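Local coordinates for protein putative O-acetylhomoserine (Thiol)-lyase (Campylobacter jejuni, PDB 4OC9) that probably catalyses pyridoxal phosphate-dependent replacement of the acetoxy group of O-acetylhomoserine by sulfide, yielding homocysteine, at residues I159-I164 with N328-Y333; I27-A32 with A275-W280; H310-G315 with E346-E351; I142-K147 with N232-A237; A87-L92 with R268-S273. One frame throughout, in Å; residues are numbered along the deposited sequence.

Interaction 1 of 5, residues I159-I164 with N328-Y333; sequences IAIADI and NLFKKY
D163 and Y333 join two parts of this fold-type-I PLP enzyme: the loop that follows strand 146-152 of the seven-stranded sheet, and the short helix 327-333, which in the sequence comes between strands 315-317 and 342-346 of the C-terminal sheet. The Y333 hydroxyl is used in both directions. It donates to D163 OD1 over 2.5 Å from OH, with the oxygen met nearly along its C-O axis and lying in the plane of the phenol ring, and it accepts from the backbone N of E165. D163 is the N-cap residue of helix 164-174, yet its carboxylate makes no capping bond. With CG anti to the backbone N (chi1 -171°), the carboxylate lies on the tyrosine side, its plane 71° from that of the ring. K332 extends its chain to the same place, but NZ is 3.7 Å from D163 OD1, a long salt bridge; its closer link is a water, 2.7 Å from K332 NZ and itself donating to D163 OD2. Beside the polar cluster, I161 and L329 slide past each other in opposite directions, CG2 of I161 3.8 Å from CB of L329. The far end of the isoleucine, CD1, rests against F330 CB at 3.6 Å.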
# COMPACT_ATOMS: atom_id res chain seq x y z
N ILE D 159 11.08 -32.66 -3.90
CA ILE D 159 11.87 -32.44 -2.69
C ILE D 159 13.19 -33.17 -2.93
O ILE D 159 13.72 -33.86 -2.09
CB ILE D 159 11.19 -32.89 -1.40
CG1 ILE D 159 9.77 -32.33 -1.22
CG2 ILE D 159 11.96 -32.42 -0.19
CD1 ILE D 159 8.74 -32.95 -2.10
N ALA D 160 13.71 -33.05 -4.16
CA ALA D 160 14.96 -33.69 -4.50
C ALA D 160 16.11 -32.75 -4.18
O ALA D 160 16.12 -31.59 -4.60
CB ALA D 160 14.98 -34.04 -5.97
N ILE D 161 17.09 -33.26 -3.47
CA ILE D 161 18.25 -32.49 -3.09
C ILE D 161 19.42 -32.72 -4.03
O ILE D 161 19.87 -33.85 -4.25
CB ILE D 161 18.69 -32.81 -1.67
CG1 ILE D 161 17.55 -32.53 -0.71
CG2 ILE D 161 19.91 -31.98 -1.31
CD1 ILE D 161 17.84 -32.83 0.75
N ALA D 162 19.95 -31.61 -4.51
CA ALA D 162 21.09 -31.64 -5.43
C ALA D 162 22.41 -31.73 -4.68
O ALA D 162 22.59 -31.06 -3.65
CB ALA D 162 21.07 -30.37 -6.29
N ASP D 163 23.34 -32.52 -5.20
CA ASP D 163 24.65 -32.66 -4.59
C ASP D 163 25.42 -31.49 -5.20
O ASP D 163 26.14 -31.61 -6.19
CB ASP D 163 25.27 -34.02 -4.89
CG ASP D 163 26.53 -34.27 -4.08
OD1 ASP D 163 27.13 -33.30 -3.54
OD2 ASP D 163 26.94 -35.46 -3.97
N ILE D 164 25.29 -30.35 -4.54
CA ILE D 164 25.89 -29.11 -4.99
C ILE D 164 27.39 -29.16 -5.27
O ILE D 164 27.80 -28.73 -6.35
CB ILE D 164 25.57 -27.95 -4.04
CG1 ILE D 164 24.05 -27.82 -3.87
CG2 ILE D 164 26.14 -26.66 -4.60
CD1 ILE D 164 23.62 -26.77 -2.85
N ASN D 328 20.76 -38.61 3.15
CA ASN D 328 22.20 -38.36 3.34
C ASN D 328 22.63 -36.99 2.82
O ASN D 328 23.42 -36.29 3.44
CB ASN D 328 23.05 -39.45 2.71
CG ASN D 328 23.00 -40.75 3.48
OD1 ASN D 328 22.70 -40.76 4.68
ND2 ASN D 328 23.32 -41.84 2.82
N LEU D 329 22.11 -36.61 1.65
CA LEU D 329 22.40 -35.29 1.08
C LEU D 329 21.82 -34.22 2.03
O LEU D 329 22.40 -33.14 2.19
CB LEU D 329 21.83 -35.16 -0.33
CG LEU D 329 22.58 -36.03 -1.34
CD1 LEU D 329 21.88 -36.17 -2.67
CD2 LEU D 329 23.97 -35.43 -1.52
N PHE D 330 20.67 -34.52 2.64
CA PHE D 330 20.05 -33.59 3.57
C PHE D 330 20.98 -33.35 4.74
O PHE D 330 21.28 -32.22 5.08
CB PHE D 330 18.69 -34.13 4.03
CG PHE D 330 18.15 -33.41 5.24
CD1 PHE D 330 17.74 -32.11 5.17
CD2 PHE D 330 17.97 -34.10 6.43
CE1 PHE D 330 17.21 -31.46 6.29
CE2 PHE D 330 17.41 -33.47 7.54
CZ PHE D 330 17.04 -32.16 7.47
N LYS D 331 21.42 -34.44 5.36
CA LYS D 331 22.34 -34.34 6.50
C LYS D 331 23.64 -33.64 6.11
O LYS D 331 24.25 -32.96 6.91
CB LYS D 331 22.66 -35.73 7.09
CG LYS D 331 21.50 -36.46 7.76
CD LYS D 331 20.99 -35.70 8.98
CE LYS D 331 19.87 -36.44 9.68
NZ LYS D 331 19.41 -35.77 10.92
N LYS D 332 24.07 -33.83 4.88
CA LYS D 332 25.31 -33.22 4.42
C LYS D 332 25.25 -31.70 4.21
O LYS D 332 26.16 -30.99 4.59
CB LYS D 332 25.77 -33.87 3.13
CG LYS D 332 27.09 -33.34 2.63
CD LYS D 332 27.49 -33.98 1.31
CE LYS D 332 28.81 -33.41 0.81
NZ LYS D 332 29.16 -33.94 -0.54
N TYR D 333 24.18 -31.24 3.60
CA TYR D 333 24.04 -29.81 3.32
C TYR D 333 23.18 -28.94 4.24
O TYR D 333 23.35 -27.72 4.24
CB TYR D 333 23.56 -29.62 1.91
CG TYR D 333 24.54 -30.09 0.88
CD1 TYR D 333 25.61 -29.29 0.53
CD2 TYR D 333 24.35 -31.27 0.19
CE1 TYR D 333 26.52 -29.70 -0.43
CE2 TYR D 333 25.24 -31.67 -0.77
CZ TYR D 333 26.33 -30.87 -1.09
OH TYR D 333 27.22 -31.27 -2.08
O HOH W 1 27.96 -36.29 -1.08

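Interaction 2 of 5, residues I27-A32 with A275-W280; sequences IYQNTA and APQNAW
I27 lays its side chain over one face of the W280 indole. CG1 sits 3.6 Å from the centroid of the five-membered ring of W280, only 15° off the normal, a clear CH-pi contact; chi1 of -54° sets CG1 beside the backbone N and over the indole. CD1 reaches farther over the same ring system, toward its rim, and also comes within 3.7 Å of Q277 OE1. That oxygen is buried with no polar partner in the model, and its neighbours across the contact are the I27 carbons CD1 and CG2. One turn back, the P276 ring meets the bend of the loop, its CG 3.3 Å from Y28 O. Y28 and Q29 are each the centre of an inverse gamma turn, so the loop turns twice in succession where it meets the proline. The Q29 side chain crosses that of P276 at about a right angle, and its NE2 hydrogen-bonds T213 O of the second subunit. W280 in turn packs on Q29 of the third subunit. The arrangement is a non-regular N-terminal segment laid over the first turn of the long helix 276-309, at the subunit interfaces of the tetramer.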
# COMPACT_ATOMS: atom_id res chain seq x y z
N ILE D 27 8.52 3.49 2.26
CA ILE D 27 8.01 2.94 1.01
C ILE D 27 8.08 4.07 -0.03
O ILE D 27 7.28 5.02 0.01
CB ILE D 27 6.56 2.48 1.10
CG1 ILE D 27 6.38 1.49 2.24
CG2 ILE D 27 6.15 1.89 -0.24
CD1 ILE D 27 4.92 1.12 2.51
N TYR D 28 9.04 3.95 -0.94
CA TYR D 28 9.21 4.93 -1.99
C TYR D 28 8.26 4.64 -3.17
O TYR D 28 8.69 4.13 -4.21
CB TYR D 28 10.68 5.04 -2.43
CG TYR D 28 11.56 5.61 -1.34
CD1 TYR D 28 11.71 7.00 -1.20
CD2 TYR D 28 12.21 4.79 -0.41
CE1 TYR D 28 12.48 7.54 -0.19
CE2 TYR D 28 12.99 5.33 0.61
CZ TYR D 28 13.12 6.72 0.70
OH TYR D 28 13.87 7.27 1.68
N GLN D 29 6.97 4.97 -2.98
CA GLN D 29 5.93 4.76 -4.00
C GLN D 29 6.22 5.97 -4.91
O GLN D 29 5.54 7.02 -4.89
CB GLN D 29 4.53 4.78 -3.37
CG GLN D 29 3.45 4.38 -4.35
CD GLN D 29 3.60 2.93 -4.73
OE1 GLN D 29 3.53 2.07 -3.88
NE2 GLN D 29 3.70 2.66 -6.04
N ASN D 30 7.24 5.77 -5.75
CA ASN D 30 7.76 6.78 -6.63
C ASN D 30 8.54 6.24 -7.83
O ASN D 30 9.22 5.22 -7.73
CB ASN D 30 8.78 7.48 -5.75
CG ASN D 30 9.49 8.59 -6.45
OD1 ASN D 30 8.94 9.67 -6.71
ND2 ASN D 30 10.78 8.37 -6.67
N THR D 31 8.45 6.94 -8.95
CA THR D 31 9.13 6.50 -10.17
C THR D 31 10.34 7.29 -10.54
O THR D 31 11.26 6.74 -11.15
CB THR D 31 8.20 6.52 -11.39
OG1 THR D 31 7.59 7.81 -11.53
CG2 THR D 31 7.10 5.51 -11.22
N ALA D 32 10.37 8.58 -10.16
CA ALA D 32 11.51 9.43 -10.54
C ALA D 32 12.15 10.16 -9.40
O ALA D 32 11.58 10.31 -8.34
CB ALA D 32 11.11 10.39 -11.64
N ALA D 275 7.57 -3.68 -7.90
CA ALA D 275 6.91 -2.53 -7.31
C ALA D 275 7.34 -2.31 -5.85
O ALA D 275 7.60 -3.25 -5.10
CB ALA D 275 5.41 -2.71 -7.39
N PRO D 276 7.41 -1.05 -5.42
CA PRO D 276 7.82 -0.64 -4.07
C PRO D 276 7.03 -1.24 -2.92
O PRO D 276 7.59 -1.57 -1.86
CB PRO D 276 7.62 0.87 -4.08
CG PRO D 276 7.60 1.27 -5.50
CD PRO D 276 7.09 0.11 -6.28
N GLN D 277 5.74 -1.35 -3.10
CA GLN D 277 4.93 -1.90 -2.04
C GLN D 277 5.32 -3.38 -1.85
O GLN D 277 5.40 -3.85 -0.71
CB GLN D 277 3.45 -1.77 -2.41
CG GLN D 277 2.49 -2.17 -1.31
CD GLN D 277 2.51 -1.21 -0.13
OE1 GLN D 277 2.80 -0.02 -0.28
NE2 GLN D 277 2.12 -1.71 1.02
N ASN D 278 5.47 -4.11 -2.96
CA ASN D 278 5.84 -5.53 -2.88
C ASN D 278 7.21 -5.68 -2.27
O ASN D 278 7.42 -6.53 -1.36
CB ASN D 278 5.76 -6.29 -4.20
CG ASN D 278 4.35 -6.57 -4.64
OD1 ASN D 278 3.42 -5.83 -4.38
ND2 ASN D 278 4.18 -7.69 -5.35
N ALA D 279 8.13 -4.80 -2.67
CA ALA D 279 9.50 -4.84 -2.14
C ALA D 279 9.48 -4.63 -0.63
O ALA D 279 10.13 -5.37 0.12
CB ALA D 279 10.37 -3.80 -2.81
N TRP D 280 8.71 -3.65 -0.19
CA TRP D 280 8.60 -3.35 1.24
C TRP D 280 8.01 -4.53 2.03
O TRP D 280 8.53 -4.89 3.08
CB TRP D 280 7.80 -2.07 1.48
CG TRP D 280 7.74 -1.68 2.89
CD1 TRP D 280 8.67 -1.00 3.56
CD2 TRP D 280 6.67 -1.93 3.81
NE1 TRP D 280 8.26 -0.81 4.89
CE2 TRP D 280 7.03 -1.37 5.05
CE3 TRP D 280 5.44 -2.59 3.70
CZ2 TRP D 280 6.21 -1.42 6.16
CZ3 TRP D 280 4.62 -2.66 4.82
CH2 TRP D 280 5.01 -2.06 6.04

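Interaction 3 of 5, residues H310-G315 with E346-E351; sequences HPDIKG and EAKDYE
K314 and E346 are joined through their backbones: K314 N donates to E346 O over 2.9 Å with an N-H...O angle of 154°. A second bond runs the other way, from E346 N to G315 O at 2.8 Å, straighter at 164°. Side chains do little of the polar work across this contact. The E346 carboxylate is turned toward T401 and T398, which bond its two oxygens, while D312 OD1 and K348 NZ stay 4.4 Å apart, beyond a salt bridge, with a water bonded weakly to both side chains. Packing comes from the aliphatic parts. D312 and K348 lie side by side and point the same way, and K348 CG rests 3.4 Å from D312 O. CB of K314 faces CB of E346 at 4.1 Å; K314 CG approaches A347 O and K348 CA, and the chain bends beyond it. I313 CG2 touches E346 O at 3.5 Å, while the isoleucine also meets I422 of helix 411-422. This is the start of an antiparallel pairing, where strand 315-317 forms one margin of the five-stranded C-terminal sheet beside strand 342-346.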
# COMPACT_ATOMS: atom_id res chain seq x y z
N HIS D 310 0.61 -43.92 8.26
CA HIS D 310 -0.80 -44.17 8.02
C HIS D 310 -0.97 -45.24 6.91
O HIS D 310 -0.35 -45.13 5.87
CB HIS D 310 -1.49 -42.89 7.64
CG HIS D 310 -2.97 -42.95 7.78
ND1 HIS D 310 -3.79 -43.43 6.79
CD2 HIS D 310 -3.78 -42.58 8.79
CE1 HIS D 310 -5.05 -43.36 7.19
NE2 HIS D 310 -5.06 -42.85 8.41
N PRO D 311 -1.81 -46.25 7.15
CA PRO D 311 -2.04 -47.34 6.19
C PRO D 311 -2.63 -46.96 4.85
O PRO D 311 -2.38 -47.64 3.87
CB PRO D 311 -2.98 -48.30 6.94
CG PRO D 311 -3.42 -47.60 8.16
CD PRO D 311 -2.47 -46.48 8.44
N ASP D 312 -3.40 -45.89 4.78
CA ASP D 312 -3.98 -45.45 3.49
C ASP D 312 -3.01 -44.59 2.62
O ASP D 312 -3.41 -44.13 1.55
CB ASP D 312 -5.30 -44.69 3.73
CG ASP D 312 -6.39 -45.58 4.32
OD1 ASP D 312 -6.41 -46.80 4.00
OD2 ASP D 312 -7.24 -45.07 5.07
N ILE D 313 -1.76 -44.42 3.06
CA ILE D 313 -0.77 -43.62 2.33
C ILE D 313 0.30 -44.54 1.79
O ILE D 313 0.90 -45.30 2.53
CB ILE D 313 -0.16 -42.53 3.22
CG1 ILE D 313 -1.26 -41.66 3.81
CG2 ILE D 313 0.84 -41.68 2.44
CD1 ILE D 313 -2.16 -40.98 2.79
N LYS D 314 0.60 -44.44 0.50
CA LYS D 314 1.58 -45.33 -0.13
C LYS D 314 3.02 -44.87 -0.28
O LYS D 314 3.83 -45.62 -0.82
CB LYS D 314 1.07 -45.78 -1.51
CG LYS D 314 -0.30 -46.44 -1.45
CD LYS D 314 -0.36 -47.62 -0.48
CE LYS D 314 -1.74 -48.28 -0.41
NZ LYS D 314 -2.19 -48.91 -1.68
N GLY D 315 3.36 -43.68 0.17
CA GLY D 315 4.74 -43.23 0.03
C GLY D 315 4.80 -41.77 0.39
O GLY D 315 3.88 -41.02 0.06
N GLU D 346 2.02 -40.09 -1.82
CA GLU D 346 1.22 -40.89 -2.72
C GLU D 346 -0.04 -41.37 -2.04
O GLU D 346 0.00 -41.96 -0.96
CB GLU D 346 2.03 -42.12 -3.20
CG GLU D 346 3.30 -41.77 -3.93
CD GLU D 346 3.03 -41.01 -5.21
OE1 GLU D 346 2.13 -41.45 -5.96
OE2 GLU D 346 3.73 -40.01 -5.48
N ALA D 347 -1.18 -41.11 -2.68
CA ALA D 347 -2.47 -41.57 -2.17
C ALA D 347 -2.63 -42.98 -2.74
O ALA D 347 -1.76 -43.45 -3.45
CB ALA D 347 -3.58 -40.68 -2.67
N LYS D 348 -3.72 -43.67 -2.41
CA LYS D 348 -3.96 -45.04 -2.90
C LYS D 348 -4.00 -45.04 -4.42
O LYS D 348 -3.37 -45.88 -5.05
CB LYS D 348 -5.25 -45.65 -2.32
CG LYS D 348 -5.18 -45.84 -0.78
CD LYS D 348 -6.43 -46.43 -0.14
CE LYS D 348 -7.66 -45.56 -0.29
NZ LYS D 348 -8.84 -46.08 0.45
N ASP D 349 -4.70 -44.05 -4.98
CA ASP D 349 -4.84 -43.89 -6.42
C ASP D 349 -5.41 -42.50 -6.75
O ASP D 349 -5.65 -41.68 -5.85
CB ASP D 349 -5.75 -44.99 -6.95
CG ASP D 349 -7.09 -45.00 -6.28
OD1 ASP D 349 -7.50 -43.97 -5.70
OD2 ASP D 349 -7.75 -46.07 -6.31
N TYR D 350 -5.60 -42.24 -8.03
CA TYR D 350 -6.13 -40.98 -8.50
C TYR D 350 -7.42 -40.57 -7.78
O TYR D 350 -7.53 -39.44 -7.29
CB TYR D 350 -6.33 -41.00 -10.04
CG TYR D 350 -7.02 -39.75 -10.51
CD1 TYR D 350 -6.32 -38.56 -10.63
CD2 TYR D 350 -8.39 -39.74 -10.76
CE1 TYR D 350 -6.96 -37.38 -10.96
CE2 TYR D 350 -9.04 -38.57 -11.12
CZ TYR D 350 -8.33 -37.39 -11.22
OH TYR D 350 -8.97 -36.22 -11.58
N GLU D 351 -8.39 -41.47 -7.69
CA GLU D 351 -9.67 -41.14 -7.02
C GLU D 351 -9.51 -40.76 -5.56
O GLU D 351 -10.25 -39.92 -5.06
CB GLU D 351 -10.69 -42.26 -7.19
CG GLU D 351 -11.21 -42.46 -8.63
CD GLU D 351 -12.10 -41.30 -9.13
OE1 GLU D 351 -12.74 -40.61 -8.31
OE2 GLU D 351 -12.22 -41.12 -10.37
O HOH W 2 -8.98 -44.30 3.40

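Interaction 4 of 5, residues I142-K147 with N232-A237; sequences IDQNTK and NDRYKA
The type I turn D143-T146, which leads into strand 146-152 of the seven-stranded sheet, is gripped by R234 and Y235 from a second type I turn, N232-Y235. R234 NH1 supplies two of the bonds. It donates to D143 O at 2.9 Å, in the guanidinium plane and on a carbonyl lone pair, and to T146 O at 2.9 Å with a more bent angle of 133°. D143 O also accepts from T146 N, so arginine and turn share it. Q144 places its CD over a face of the guanidinium, the amide and guanidinium planes 38° apart. In exchange, K147 NZ donates to R234 O at 2.6 Å, again in the carbonyl plane. Y235 OH points at K147 O, modelled at a very short 2.5 Å whose exact length is doubtful, and bonds the backbone N of V177 as well. The other terminal guanidinium nitrogen, R234 NH2, reaches H174 O. Each turn is also braced internally, D143 OD1 accepting from N145 N and N232 OD1 from R234 N. Two type I turns, each with an Asx turn and joined by side chains that bind main-chain carbonyls, meet at the start of this sheet strand.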
# COMPACT_ATOMS: atom_id res chain seq x y z
N ILE D 142 27.20 -30.87 -22.09
CA ILE D 142 28.01 -29.65 -22.14
C ILE D 142 28.89 -29.49 -23.37
O ILE D 142 29.52 -30.45 -23.83
CB ILE D 142 28.94 -29.57 -20.91
CG1 ILE D 142 28.08 -29.41 -19.64
CG2 ILE D 142 29.89 -28.39 -21.02
CD1 ILE D 142 28.87 -29.36 -18.35
N ASP D 143 28.90 -28.28 -23.92
CA ASP D 143 29.75 -27.95 -25.09
C ASP D 143 30.25 -26.50 -24.86
O ASP D 143 29.99 -25.92 -23.80
CB ASP D 143 29.08 -28.19 -26.45
CG ASP D 143 27.96 -27.25 -26.75
OD1 ASP D 143 27.97 -26.11 -26.23
OD2 ASP D 143 27.13 -27.60 -27.60
N GLN D 144 30.92 -25.90 -25.82
CA GLN D 144 31.46 -24.56 -25.61
C GLN D 144 30.40 -23.46 -25.68
O GLN D 144 30.70 -22.28 -25.42
CB GLN D 144 32.53 -24.26 -26.65
CG GLN D 144 33.44 -23.04 -26.29
CD GLN D 144 34.39 -23.33 -25.14
OE1 GLN D 144 34.57 -24.48 -24.76
NE2 GLN D 144 35.09 -22.30 -24.64
N ASN D 145 29.19 -23.85 -26.09
CA ASN D 145 28.05 -22.94 -26.20
C ASN D 145 27.13 -22.97 -24.98
O ASN D 145 26.18 -22.18 -24.88
CB ASN D 145 27.25 -23.23 -27.46
CG ASN D 145 28.04 -22.96 -28.72
OD1 ASN D 145 28.86 -22.03 -28.78
ND2 ASN D 145 27.76 -23.74 -29.75
N THR D 146 27.41 -23.88 -24.05
CA THR D 146 26.64 -24.03 -22.83
C THR D 146 27.02 -22.86 -21.94
O THR D 146 28.17 -22.74 -21.48
CB THR D 146 26.95 -25.36 -22.12
OG1 THR D 146 26.63 -26.45 -22.99
CG2 THR D 146 26.12 -25.46 -20.83
N LYS D 147 26.04 -22.00 -21.65
CA LYS D 147 26.31 -20.81 -20.82
C LYS D 147 25.85 -20.85 -19.35
O LYS D 147 26.22 -19.98 -18.56
CB LYS D 147 25.64 -19.62 -21.47
CG LYS D 147 26.00 -19.47 -22.92
CD LYS D 147 27.50 -19.41 -23.15
CE LYS D 147 27.79 -19.07 -24.60
NZ LYS D 147 29.24 -19.16 -24.83
N ASN D 232 36.77 -14.43 -20.09
CA ASN D 232 36.31 -15.79 -20.26
C ASN D 232 35.61 -15.80 -21.61
O ASN D 232 34.58 -15.15 -21.81
CB ASN D 232 35.40 -16.19 -19.10
CG ASN D 232 34.84 -17.60 -19.23
OD1 ASN D 232 34.76 -18.16 -20.31
ND2 ASN D 232 34.37 -18.13 -18.12
N ASP D 233 36.23 -16.52 -22.55
CA ASP D 233 35.74 -16.66 -23.92
C ASP D 233 34.31 -17.18 -24.02
O ASP D 233 33.65 -17.05 -25.06
CB ASP D 233 36.63 -17.63 -24.71
CG ASP D 233 38.07 -17.15 -24.86
OD1 ASP D 233 38.37 -16.00 -24.48
OD2 ASP D 233 38.88 -17.95 -25.40
N ARG D 234 33.84 -17.81 -22.96
CA ARG D 234 32.50 -18.35 -22.97
C ARG D 234 31.45 -17.22 -22.81
O ARG D 234 30.30 -17.37 -23.25
CB ARG D 234 32.36 -19.38 -21.87
CG ARG D 234 31.05 -20.13 -21.90
CD ARG D 234 30.95 -21.14 -20.77
NE ARG D 234 31.97 -22.20 -20.81
CZ ARG D 234 31.87 -23.34 -21.50
NH1 ARG D 234 30.83 -23.59 -22.29
NH2 ARG D 234 32.85 -24.22 -21.44
N TYR D 235 31.86 -16.07 -22.25
CA TYR D 235 30.94 -14.96 -22.04
C TYR D 235 31.40 -13.65 -22.69
O TYR D 235 31.90 -12.73 -22.03
CB TYR D 235 30.68 -14.76 -20.54
CG TYR D 235 30.15 -16.00 -19.91
CD1 TYR D 235 28.83 -16.41 -20.14
CD2 TYR D 235 30.94 -16.79 -19.08
CE1 TYR D 235 28.33 -17.57 -19.58
CE2 TYR D 235 30.46 -17.96 -18.53
CZ TYR D 235 29.15 -18.34 -18.78
OH TYR D 235 28.63 -19.50 -18.21
N LYS D 236 31.16 -13.55 -23.99
CA LYS D 236 31.55 -12.33 -24.73
C LYS D 236 30.76 -11.06 -24.40
O LYS D 236 31.33 -9.97 -24.43
CB LYS D 236 31.70 -12.61 -26.22
CG LYS D 236 32.91 -13.51 -26.40
CD LYS D 236 33.18 -13.98 -27.80
CE LYS D 236 34.31 -14.99 -27.71
NZ LYS D 236 34.59 -15.73 -28.97
N ALA D 237 29.50 -11.21 -23.98
CA ALA D 237 28.69 -10.04 -23.62
C ALA D 237 29.36 -9.25 -22.50
O ALA D 237 29.21 -8.03 -22.42
CB ALA D 237 27.31 -10.47 -23.21

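Interaction 5 of 5, residues A87-L92 with R268-S273; sequences ACFYAL and RDLGAS
Y90 drives its hydroxyl into the bend that ends helix 257-270, and there the contact is tight. A272 N donates to Y90 OH over 2.9 Å with an N-H...O angle of 152°. The methyl of A272 lies close by, its CB 3.3 Å from Y90 OH and 3.7 Å from Y90 CZ, while L270 CB approaches the hydroxyl oxygen of Y90 at 3.4 Å. The phenol tip is thus lodged between two aliphatic groups while its oxygen holds a backbone amide. G271 N is also near but badly angled for a bond. G271, the first residue beyond the helix, has positive phi (60°), and A272 follows as the centre of an inverse gamma turn, which together turn the A272 amide toward the hydroxyl. The other side is looser. F89, its CG anti to the backbone N (chi1 168°), meets L270 through the ring atoms CE2 and CZ, with CE2 3.7 Å from L270 CD2, and the two side chains cross at about a right angle. This flank faces protein rather than solvent, for F89 also packs on L270 of the second subunit. At the same helix end, D269 makes a separate interface hydrogen bond to T119 of that subunit. Chemically, a phenol oxygen accepts from a backbone amide just past the helix end, in a buried contact whose other cross-segment touches are mainly with carbon.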
# COMPACT_ATOMS: atom_id res chain seq x y z
N ALA D 87 13.07 -13.59 -12.40
CA ALA D 87 14.43 -13.79 -11.89
C ALA D 87 15.12 -14.94 -12.64
O ALA D 87 16.31 -14.84 -12.99
CB ALA D 87 14.40 -14.08 -10.39
N CYS D 88 14.42 -16.06 -12.84
CA CYS D 88 14.99 -17.22 -13.56
C CYS D 88 15.30 -16.80 -15.02
O CYS D 88 16.40 -17.01 -15.51
CB CYS D 88 14.07 -18.43 -13.51
SG CYS D 88 13.82 -19.15 -11.87
N PHE D 89 14.35 -16.12 -15.66
CA PHE D 89 14.49 -15.63 -17.03
C PHE D 89 15.71 -14.69 -17.16
O PHE D 89 16.58 -14.91 -17.99
CB PHE D 89 13.17 -15.03 -17.49
CG PHE D 89 13.26 -14.25 -18.73
CD1 PHE D 89 13.71 -14.82 -19.89
CD2 PHE D 89 12.74 -12.95 -18.77
CE1 PHE D 89 13.76 -14.08 -21.07
CE2 PHE D 89 12.75 -12.21 -19.93
CZ PHE D 89 13.27 -12.78 -21.10
N TYR D 90 15.74 -13.65 -16.34
CA TYR D 90 16.84 -12.69 -16.32
C TYR D 90 18.20 -13.32 -16.06
O TYR D 90 19.18 -12.92 -16.66
CB TYR D 90 16.54 -11.59 -15.28
CG TYR D 90 15.66 -10.47 -15.80
CD1 TYR D 90 14.66 -10.71 -16.74
CD2 TYR D 90 15.72 -9.21 -15.22
CE1 TYR D 90 13.86 -9.69 -17.20
CE2 TYR D 90 14.90 -8.19 -15.66
CZ TYR D 90 13.96 -8.44 -16.64
OH TYR D 90 13.13 -7.43 -17.08
N ALA D 91 18.26 -14.33 -15.20
CA ALA D 91 19.53 -14.99 -14.89
C ALA D 91 20.06 -15.77 -16.11
O ALA D 91 21.25 -15.69 -16.44
CB ALA D 91 19.40 -15.90 -13.71
N LEU D 92 19.17 -16.46 -16.80
CA LEU D 92 19.54 -17.21 -17.98
C LEU D 92 19.95 -16.31 -19.17
O LEU D 92 21.03 -16.48 -19.77
CB LEU D 92 18.39 -18.15 -18.36
CG LEU D 92 18.13 -19.25 -17.31
CD1 LEU D 92 16.83 -19.99 -17.55
CD2 LEU D 92 19.30 -20.22 -17.22
N ARG D 268 16.21 -2.30 -17.52
CA ARG D 268 15.99 -1.12 -18.32
C ARG D 268 15.20 -1.33 -19.58
O ARG D 268 14.32 -0.55 -19.89
CB ARG D 268 17.31 -0.46 -18.68
CG ARG D 268 17.13 0.87 -19.37
CD ARG D 268 18.44 1.62 -19.53
NE ARG D 268 18.22 3.01 -19.95
CZ ARG D 268 19.17 3.94 -20.11
NH1 ARG D 268 20.45 3.65 -19.91
NH2 ARG D 268 18.84 5.16 -20.48
N ASP D 269 15.49 -2.40 -20.30
CA ASP D 269 14.79 -2.65 -21.57
C ASP D 269 13.60 -3.62 -21.52
O ASP D 269 12.69 -3.50 -22.32
CB ASP D 269 15.81 -3.11 -22.63
CG ASP D 269 16.98 -2.11 -22.83
OD1 ASP D 269 16.93 -0.97 -22.33
OD2 ASP D 269 17.97 -2.49 -23.50
N LEU D 270 13.65 -4.64 -20.67
CA LEU D 270 12.55 -5.63 -20.57
C LEU D 270 11.55 -5.24 -19.49
O LEU D 270 10.37 -5.63 -19.55
CB LEU D 270 13.05 -7.06 -20.43
CG LEU D 270 13.60 -7.83 -21.66
CD1 LEU D 270 14.43 -6.94 -22.53
CD2 LEU D 270 14.35 -9.16 -21.41
N GLY D 271 12.02 -4.50 -18.49
CA GLY D 271 11.17 -3.98 -17.44
C GLY D 271 10.34 -4.77 -16.47
O GLY D 271 9.20 -4.38 -16.18
N ALA D 272 10.88 -5.87 -15.99
CA ALA D 272 10.19 -6.73 -15.03
C ALA D 272 10.57 -6.22 -13.64
O ALA D 272 11.14 -6.90 -12.81
CB ALA D 272 10.58 -8.17 -15.20
N SER D 273 10.20 -4.98 -13.41
CA SER D 273 10.49 -4.27 -12.19
C SER D 273 9.57 -4.60 -11.02
O SER D 273 8.36 -4.84 -11.13
CB SER D 273 10.61 -2.79 -12.58
OG SER D 273 10.94 -1.89 -11.54

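Overall arrangement
Polarity in these five contacts varies with depth and place. Interactions 2 and 5 are fully buried, both touch the second subunit, and lie on successive helices, 257-270 and 276-309; interaction 2 rests on apolar contact with an indole face, interaction 5 on a hydroxyl that accepts a backbone amide among aliphatic groups. Interaction 1 is also buried but joins a loop after a strand of the seven-stranded sheet to helix 327-333 through a carboxylate held by a hydroxyl. Interactions 3 and 4, partly exposed, have centres about 46 Å apart, at strand ends of the two sheets: the first relies on backbone pairing, the second on side chains bonding carbonyls. Along the chain, interaction 4 is nested inside the loop closed by interaction 5.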